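Local coordinates for acyl-[acyl-carrier-protein]--UDP-N-acetylglucosamine O-acyltransferase (Helicobacter pylori, PDB 1J2Z) that transfers a (3R)-hydroxyacyl chain from acyl carrier protein to UDP-N-acetylglucosamine, the first step of lipid A biosynthesis, at residues A[117-120]-A[121-125]; A[135-138]-A[139-143]. One frame throughout, in Å; residues are numbered along the deposited sequence.

Contact 1. Residues A[117-120]-A[121-125]; sequences VHVA and HDCVI. With SOG (octyl 1-thio-beta-D-glucopyranoside), chain B.
The His121 ring meets the glucose ring of the bound octyl thioglucoside edge-on. It sits at a corner of the left-handed parallel beta-helix built from hexapeptide repeats. O2 and O3 of the sugar lie at its edge, as does the Asp122 carboxyl carbon. His121 ND1 gives a weak, bent hydrogen bond to SOG O3, 3.1 Å long with an N-H...O angle of 120°. The side chain sets out away from 117-120, and CG lies between the backbone N and the carbonyl carbon (chi1 65°). The His118 ring also presents an edge to the sugar. Its CE1 lies 3.1 Å from SOG O4, and the backbone N of Ala120 sits above one face, offset toward the rim. Ala120 CB touches the sugar at SOG C4, 3.6 Å away.

Strand 118-119 leads into a type II turn, Ala120 to Cys123, and the chain leaves along strand 124-125. His121 contacts the detergent here and probably binds substrate. Outside the corner, its ring packs edge-to-face on that of His140. Asp122 OD2 is hydrogen-bonded to Thr98 OG1 and OD1 to the Ile102 backbone N, so both carboxylate oxygens are held by an earlier part of the chain.

Inside the corner the packing is apolar. Val119 divides its branches between two partners. CG1, anti to the backbone N, lies against Cys123 CB, while CG2 meets Ile125 CD1 tip to tip. Leu137 of the next coil touches all three side chains. The turn itself is closed by a weak hydrogen bond from Cys123 N to Ala120 O, 3.4 Å long at 141°.

Contact 2. Residues A[135-138]-A[139-143]; sequences VTLA and GHIEI. With SOG (octyl 1-thio-beta-D-glucopyranoside), chain B.
Ile141 fills the inside of the corner, against Leu137 and Ala138. Its CD1 fits tightly against the Ala138 backbone, 3.1 Å from both Ala138 N and Ala138 O, and lies 3.8 Å from Leu137 CB. CG1 of Ile141 points anti to its own carbonyl carbon (chi1 -70°), and the extended chain beyond it carries CD1 back across the bend. Ala138 CB is a shallower bump beside the same methyl, 4.2 Å away. Further in, Leu137 and Ile143 meet tip to tip. Ile143 CD1 fits against both Leu137 methyls, 3.8 Å from CD1 and 4.0 Å from CD2.

On the outer side, Ala138 borders the bound thioglucoside. Its CA is 3.5 Å from the ring oxygen O5, and its CB lies 3.6 Å from C2' of the octyl tail. The His140 side chain starts outward from the corner, and His140 probably binds substrate.

This is another corner of the left-handed beta-helix, from strand 136-137 to strand 142-143. Ile155 of strand 154-155 touches Leu137 and Ile141 in the core. Ile125 of strand 124-125 touches Ile143, and Ile149 of strand 148-149 closes on Ile143.

Overall arrangement
Contact 1 comes first along the chain and contact 2 follows, 18 residues later, one full coil of the beta-helix further on. Their centres are about 5 Å apart. Strands 118-119 and 136-137 are neighbours in one parallel sheet, and strands 124-125 and 142-143 are neighbours in another. The two corners are therefore stacked. Probable hydrogen bonds from Val124 N to Ile141 O and from Ile143 N to Val124 O join them, and Ala120 CB packs on Ala138 C. Both touch the same detergent. Together they form part of its pocket, and the probable substrate-binding residues His121 and His140 come from successive coils.

Contact 1. Residues A[117-120]-A[121-125]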
ATOM      1  N   VAL A 117       6.303  -3.357   3.534  1.00 21.77           N
ATOM      2  CA  VAL A 117       7.506  -2.725   2.991  1.00 21.33           C
ATOM      3  C   VAL A 117       8.116  -3.593   1.888  1.00 20.17           C
ATOM      4  O   VAL A 117       8.281  -4.798   2.056  1.00 17.33           O
ATOM      5  CB  VAL A 117       8.585  -2.504   4.088  1.00 23.27           C
ATOM      6  CG1 VAL A 117       9.940  -2.200   3.443  1.00 17.82           C
ATOM      7  CG2 VAL A 117       8.179  -1.349   4.998  1.00 22.23           C
ATOM      8  N   HIS A 118       8.430  -2.985   0.749  1.00 16.23           N
ATOM      9  CA  HIS A 118       9.056  -3.738  -0.332  1.00 19.40           C
ATOM     10  C   HIS A 118      10.464  -3.227  -0.608  1.00 17.66           C
ATOM     11  O   HIS A 118      10.671  -2.032  -0.805  1.00 20.57           O
ATOM     12  CB  HIS A 118       8.254  -3.650  -1.632  1.00 16.27           C
ATOM     13  CG  HIS A 118       8.975  -4.232  -2.811  1.00 19.33           C
ATOM     14  ND1 HIS A 118       9.296  -3.494  -3.929  1.00 22.73           N
ATOM     15  CD2 HIS A 118       9.485  -5.468  -3.020  1.00 13.20           C
ATOM     16  CE1 HIS A 118       9.974  -4.249  -4.775  1.00 13.83           C
ATOM     17  NE2 HIS A 118      10.102  -5.452  -4.247  1.00 23.58           N
ATOM     18  N   VAL A 119      11.426  -4.140  -0.620  1.00 18.88           N
ATOM     19  CA  VAL A 119      12.807  -3.783  -0.913  1.00 18.92           C
ATOM     20  C   VAL A 119      13.162  -4.468  -2.226  1.00 14.98           C
ATOM     21  O   VAL A 119      13.240  -5.692  -2.295  1.00 16.04           O
ATOM     22  CB  VAL A 119      13.762  -4.248   0.198  1.00 16.44           C
ATOM     23  CG1 VAL A 119      15.209  -3.902  -0.177  1.00 20.07           C
ATOM     24  CG2 VAL A 119      13.384  -3.577   1.502  1.00 14.28           C
ATOM     25  N   ALA A 120      13.355  -3.674  -3.273  1.00 14.55           N
ATOM     26  CA  ALA A 120      13.667  -4.218  -4.592  1.00 17.04           C
ATOM     27  C   ALA A 120      15.090  -4.749  -4.732  1.00 18.96           C
ATOM     28  O   ALA A 120      15.952  -4.533  -3.874  1.00 19.37           O
ATOM     29  CB  ALA A 120      13.399  -3.160  -5.673  1.00 13.90           C
ATOM     30  N   HIS A 121      15.321  -5.448  -5.837  1.00 20.41           N
ATOM     31  CA  HIS A 121      16.618  -6.029  -6.131  1.00 19.85           C
ATOM     32  C   HIS A 121      17.745  -5.006  -6.085  1.00 21.14           C
ATOM     33  O   HIS A 121      17.559  -3.832  -6.427  1.00 21.86           O
ATOM     34  CB  HIS A 121      16.602  -6.667  -7.522  1.00 18.08           C
ATOM     35  CG  HIS A 121      16.407  -5.683  -8.633  1.00 23.22           C
ATOM     36  ND1 HIS A 121      15.164  -5.342  -9.120  1.00 25.99           N
ATOM     37  CD2 HIS A 121      17.301  -4.952  -9.341  1.00 20.80           C
ATOM     38  CE1 HIS A 121      15.301  -4.446 -10.080  1.00 24.64           C
ATOM     39  NE2 HIS A 121      16.588  -4.191 -10.233  1.00 24.30           N
ATOM     40  N   ASP A 122      18.915  -5.468  -5.656  1.00 20.53           N
ATOM     41  CA  ASP A 122      20.119  -4.643  -5.598  1.00 18.79           C
ATOM     42  C   ASP A 122      20.126  -3.457  -4.636  1.00 23.42           C
ATOM     43  O   ASP A 122      20.965  -2.565  -4.761  1.00 19.40           O
ATOM     44  CB  ASP A 122      20.462  -4.158  -7.008  1.00 16.51           C
ATOM     45  CG  ASP A 122      20.666  -5.303  -7.977  1.00 19.44           C
ATOM     46  OD1 ASP A 122      21.608  -6.100  -7.775  1.00 24.19           O
ATOM     47  OD2 ASP A 122      19.884  -5.419  -8.939  1.00 22.92           O
ATOM     48  N   CYS A 123      19.201  -3.431  -3.683  1.00 16.51           N
ATOM     49  CA  CYS A 123      19.191  -2.343  -2.717  1.00 17.74           C
ATOM     50  C   CYS A 123      20.176  -2.658  -1.599  1.00 18.42           C
ATOM     51  O   CYS A 123      20.506  -3.817  -1.341  1.00 16.64           O
ATOM     52  CB  CYS A 123      17.795  -2.143  -2.123  1.00 19.05           C
ATOM     53  SG  CYS A 123      16.604  -1.349  -3.250  1.00 19.59           S
ATOM     54  N   VAL A 124      20.649  -1.612  -0.942  1.00 15.37           N
ATOM     55  CA  VAL A 124      21.581  -1.765   0.155  1.00 22.43           C
ATOM     56  C   VAL A 124      21.088  -0.904   1.302  1.00 21.10           C
ATOM     57  O   VAL A 124      20.992   0.313   1.174  1.00 26.97           O
ATOM     58  CB  VAL A 124      23.005  -1.308  -0.238  1.00 17.52           C
ATOM     59  CG1 VAL A 124      23.913  -1.328   0.984  1.00 25.27           C
ATOM     60  CG2 VAL A 124      23.566  -2.225  -1.316  1.00 17.48           C
ATOM     61  N   ILE A 125      20.766  -1.550   2.415  1.00 22.08           N
ATOM     62  CA  ILE A 125      20.297  -0.855   3.602  1.00 20.76           C
ATOM     63  C   ILE A 125      21.322  -1.111   4.698  1.00 20.65           C
ATOM     64  O   ILE A 125      21.808  -2.235   4.844  1.00 19.66           O
ATOM     65  CB  ILE A 125      18.916  -1.387   4.049  1.00 18.71           C
ATOM     66  CG1 ILE A 125      17.868  -1.062   2.981  1.00 19.53           C
ATOM     67  CG2 ILE A 125      18.527  -0.776   5.388  1.00 18.04           C
ATOM     68  CD1 ILE A 125      16.501  -1.660   3.258  1.00 15.88           C
TER
HETATM   69  C1  SOG B 409      11.671  -1.312 -10.398  0.70 61.56           C
HETATM   70  C2  SOG B 409      12.424  -2.665 -10.388  0.70 58.64           C
HETATM   71  C3  SOG B 409      11.494  -3.764  -9.856  0.70 53.21           C
HETATM   72  C4  SOG B 409      11.066  -3.378  -8.437  0.70 53.09           C
HETATM   73  C5  SOG B 409      10.321  -2.019  -8.485  0.70 55.19           C
HETATM   74  C6  SOG B 409       9.898  -1.584  -7.089  0.70 57.81           C
HETATM   75  C1' SOG B 409      11.847   0.742 -11.629  0.70 66.77           C
HETATM   76  C2' SOG B 409      12.074   2.072 -10.936  0.70 61.34           C
HETATM   77  C3' SOG B 409      12.089   3.214 -11.934  0.70 59.84           C
HETATM   78  C4' SOG B 409      12.321   4.552 -11.246  0.70 52.20           C
HETATM   79  C5' SOG B 409      12.337   5.693 -12.254  0.70 48.62           C
HETATM   80  C6' SOG B 409      12.428   7.033 -11.554  0.70 40.30           C
HETATM   81  C7' SOG B 409      12.443   8.176 -12.542  0.70 43.17           C
HETATM   82  C8' SOG B 409      12.533   9.497 -11.816  0.70 37.89           C
HETATM   83  S1  SOG B 409      12.531  -0.265 -10.873  0.70 70.96           S
HETATM   84  O2  SOG B 409      12.859  -2.992 -11.702  0.70 56.14           O
HETATM   85  O3  SOG B 409      12.175  -5.002  -9.831  0.70 55.49           O
HETATM   86  O4  SOG B 409      10.213  -4.376  -7.902  0.70 41.60           O
HETATM   87  O5  SOG B 409      11.206  -1.011  -9.052  0.70 60.73           O
HETATM   88  O6  SOG B 409       8.662  -2.184  -6.750  0.70 61.21           O

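Contact 2. Residues A[135-138]-A[139-143]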
ATOM      1  N   VAL A 135       6.552   1.446   2.720  1.00 19.53           N
ATOM      2  CA  VAL A 135       7.657   2.094   2.023  1.00 18.46           C
ATOM      3  C   VAL A 135       8.017   1.211   0.839  1.00 19.82           C
ATOM      4  O   VAL A 135       8.119  -0.008   0.973  1.00 17.21           O
ATOM      5  CB  VAL A 135       8.892   2.280   2.933  1.00 20.01           C
ATOM      6  CG1 VAL A 135      10.109   2.662   2.097  1.00 20.60           C
ATOM      7  CG2 VAL A 135       8.613   3.376   3.953  1.00 21.56           C
ATOM      8  N   THR A 136       8.202   1.831  -0.322  1.00 15.10           N
ATOM      9  CA  THR A 136       8.525   1.102  -1.535  1.00 20.01           C
ATOM     10  C   THR A 136       9.864   1.536  -2.112  1.00 22.97           C
ATOM     11  O   THR A 136      10.037   2.685  -2.519  1.00 18.49           O
ATOM     12  CB  THR A 136       7.432   1.315  -2.604  1.00 27.82           C
ATOM     13  OG1 THR A 136       6.167   0.883  -2.083  1.00 31.01           O
ATOM     14  CG2 THR A 136       7.751   0.521  -3.859  1.00 29.51           C
ATOM     15  N   LEU A 137      10.816   0.611  -2.142  1.00 20.91           N
ATOM     16  CA  LEU A 137      12.131   0.917  -2.683  1.00 20.77           C
ATOM     17  C   LEU A 137      12.283   0.306  -4.068  1.00 20.97           C
ATOM     18  O   LEU A 137      12.096  -0.899  -4.246  1.00 25.39           O
ATOM     19  CB  LEU A 137      13.235   0.359  -1.779  1.00 25.08           C
ATOM     20  CG  LEU A 137      13.276   0.752  -0.299  1.00 20.60           C
ATOM     21  CD1 LEU A 137      14.510   0.126   0.342  1.00 24.28           C
ATOM     22  CD2 LEU A 137      13.319   2.261  -0.148  1.00 21.84           C
ATOM     23  N   ALA A 138      12.609   1.140  -5.049  1.00 20.24           N
ATOM     24  CA  ALA A 138      12.832   0.655  -6.403  1.00 21.32           C
ATOM     25  C   ALA A 138      14.221   0.009  -6.392  1.00 19.41           C
ATOM     26  O   ALA A 138      14.863  -0.076  -5.348  1.00 19.83           O
ATOM     27  CB  ALA A 138      12.781   1.815  -7.400  1.00 18.42           C
ATOM     28  N   GLY A 139      14.701  -0.431  -7.545  1.00 21.49           N
ATOM     29  CA  GLY A 139      15.997  -1.086  -7.574  1.00 23.22           C
ATOM     30  C   GLY A 139      17.237  -0.225  -7.411  1.00 21.97           C
ATOM     31  O   GLY A 139      17.207   0.987  -7.617  1.00 23.66           O
ATOM     32  N   HIS A 140      18.328  -0.869  -7.008  1.00 18.54           N
ATOM     33  CA  HIS A 140      19.633  -0.220  -6.860  1.00 20.28           C
ATOM     34  C   HIS A 140      19.703   0.951  -5.883  1.00 24.48           C
ATOM     35  O   HIS A 140      20.488   1.878  -6.087  1.00 23.47           O
ATOM     36  CB  HIS A 140      20.109   0.266  -8.235  1.00 18.71           C
ATOM     37  CG  HIS A 140      19.861  -0.711  -9.345  1.00 17.66           C
ATOM     38  ND1 HIS A 140      20.719  -1.752  -9.631  1.00 18.63           N
ATOM     39  CD2 HIS A 140      18.842  -0.808 -10.232  1.00 15.66           C
ATOM     40  CE1 HIS A 140      20.240  -2.448 -10.647  1.00 16.02           C
ATOM     41  NE2 HIS A 140      19.101  -1.897 -11.031  1.00 19.30           N
ATOM     42  N   ILE A 141      18.899   0.922  -4.826  1.00 18.47           N
ATOM     43  CA  ILE A 141      18.910   2.012  -3.856  1.00 19.10           C
ATOM     44  C   ILE A 141      19.901   1.760  -2.718  1.00 22.76           C
ATOM     45  O   ILE A 141      20.102   0.621  -2.297  1.00 21.32           O
ATOM     46  CB  ILE A 141      17.494   2.226  -3.280  1.00 24.88           C
ATOM     47  CG1 ILE A 141      16.592   2.818  -4.373  1.00 26.83           C
ATOM     48  CG2 ILE A 141      17.543   3.134  -2.057  1.00 20.45           C
ATOM     49  CD1 ILE A 141      15.108   2.772  -4.048  1.00 25.08           C
ATOM     50  N   GLU A 142      20.532   2.831  -2.243  1.00 19.80           N
ATOM     51  CA  GLU A 142      21.492   2.745  -1.151  1.00 21.62           C
ATOM     52  C   GLU A 142      21.011   3.610   0.005  1.00 19.16           C
ATOM     53  O   GLU A 142      20.758   4.800  -0.160  1.00 23.04           O
ATOM     54  CB  GLU A 142      22.874   3.214  -1.611  1.00 23.55           C
ATOM     55  CG  GLU A 142      23.567   2.266  -2.579  1.00 27.81           C
ATOM     56  CD  GLU A 142      24.825   2.869  -3.191  1.00 32.63           C
ATOM     57  OE1 GLU A 142      25.420   3.768  -2.564  1.00 26.71           O
ATOM     58  OE2 GLU A 142      25.221   2.436  -4.293  1.00 33.73           O
ATOM     59  N   ILE A 143      20.887   3.000   1.175  1.00 24.20           N
ATOM     60  CA  ILE A 143      20.425   3.699   2.368  1.00 21.90           C
ATOM     61  C   ILE A 143      21.465   3.549   3.478  1.00 22.43           C
ATOM     62  O   ILE A 143      21.826   2.433   3.846  1.00 22.44           O
ATOM     63  CB  ILE A 143      19.069   3.118   2.830  1.00 25.34           C
ATOM     64  CG1 ILE A 143      18.011   3.393   1.756  1.00 23.97           C
ATOM     65  CG2 ILE A 143      18.656   3.717   4.172  1.00 21.32           C
ATOM     66  CD1 ILE A 143      16.654   2.792   2.044  1.00 27.55           C
TER
HETATM   67  C1  SOG B 409      11.671  -1.312 -10.398  0.70 61.56           C
HETATM   68  C2  SOG B 409      12.424  -2.665 -10.388  0.70 58.64           C
HETATM   69  C3  SOG B 409      11.494  -3.764  -9.856  0.70 53.21           C
HETATM   70  C4  SOG B 409      11.066  -3.378  -8.437  0.70 53.09           C
HETATM   71  C5  SOG B 409      10.321  -2.019  -8.485  0.70 55.19           C
HETATM   72  C6  SOG B 409       9.898  -1.584  -7.089  0.70 57.81           C
HETATM   73  C1' SOG B 409      11.847   0.742 -11.629  0.70 66.77           C
HETATM   74  C2' SOG B 409      12.074   2.072 -10.936  0.70 61.34           C
HETATM   75  C3' SOG B 409      12.089   3.214 -11.934  0.70 59.84           C
HETATM   76  C4' SOG B 409      12.321   4.552 -11.246  0.70 52.20           C
HETATM   77  C5' SOG B 409      12.337   5.693 -12.254  0.70 48.62           C
HETATM   78  C6' SOG B 409      12.428   7.033 -11.554  0.70 40.30           C
HETATM   79  C7' SOG B 409      12.443   8.176 -12.542  0.70 43.17           C
HETATM   80  C8' SOG B 409      12.533   9.497 -11.816  0.70 37.89           C
HETATM   81  S1  SOG B 409      12.531  -0.265 -10.873  0.70 70.96           S
HETATM   82  O2  SOG B 409      12.859  -2.992 -11.702  0.70 56.14           O
HETATM   83  O3  SOG B 409      12.175  -5.002  -9.831  0.70 55.49           O
HETATM   84  O4  SOG B 409      10.213  -4.376  -7.902  0.70 41.60           O
HETATM   85  O5  SOG B 409      11.206  -1.011  -9.052  0.70 60.73           O
HETATM   86  O6  SOG B 409       8.662  -2.184  -6.750  0.70 61.21           O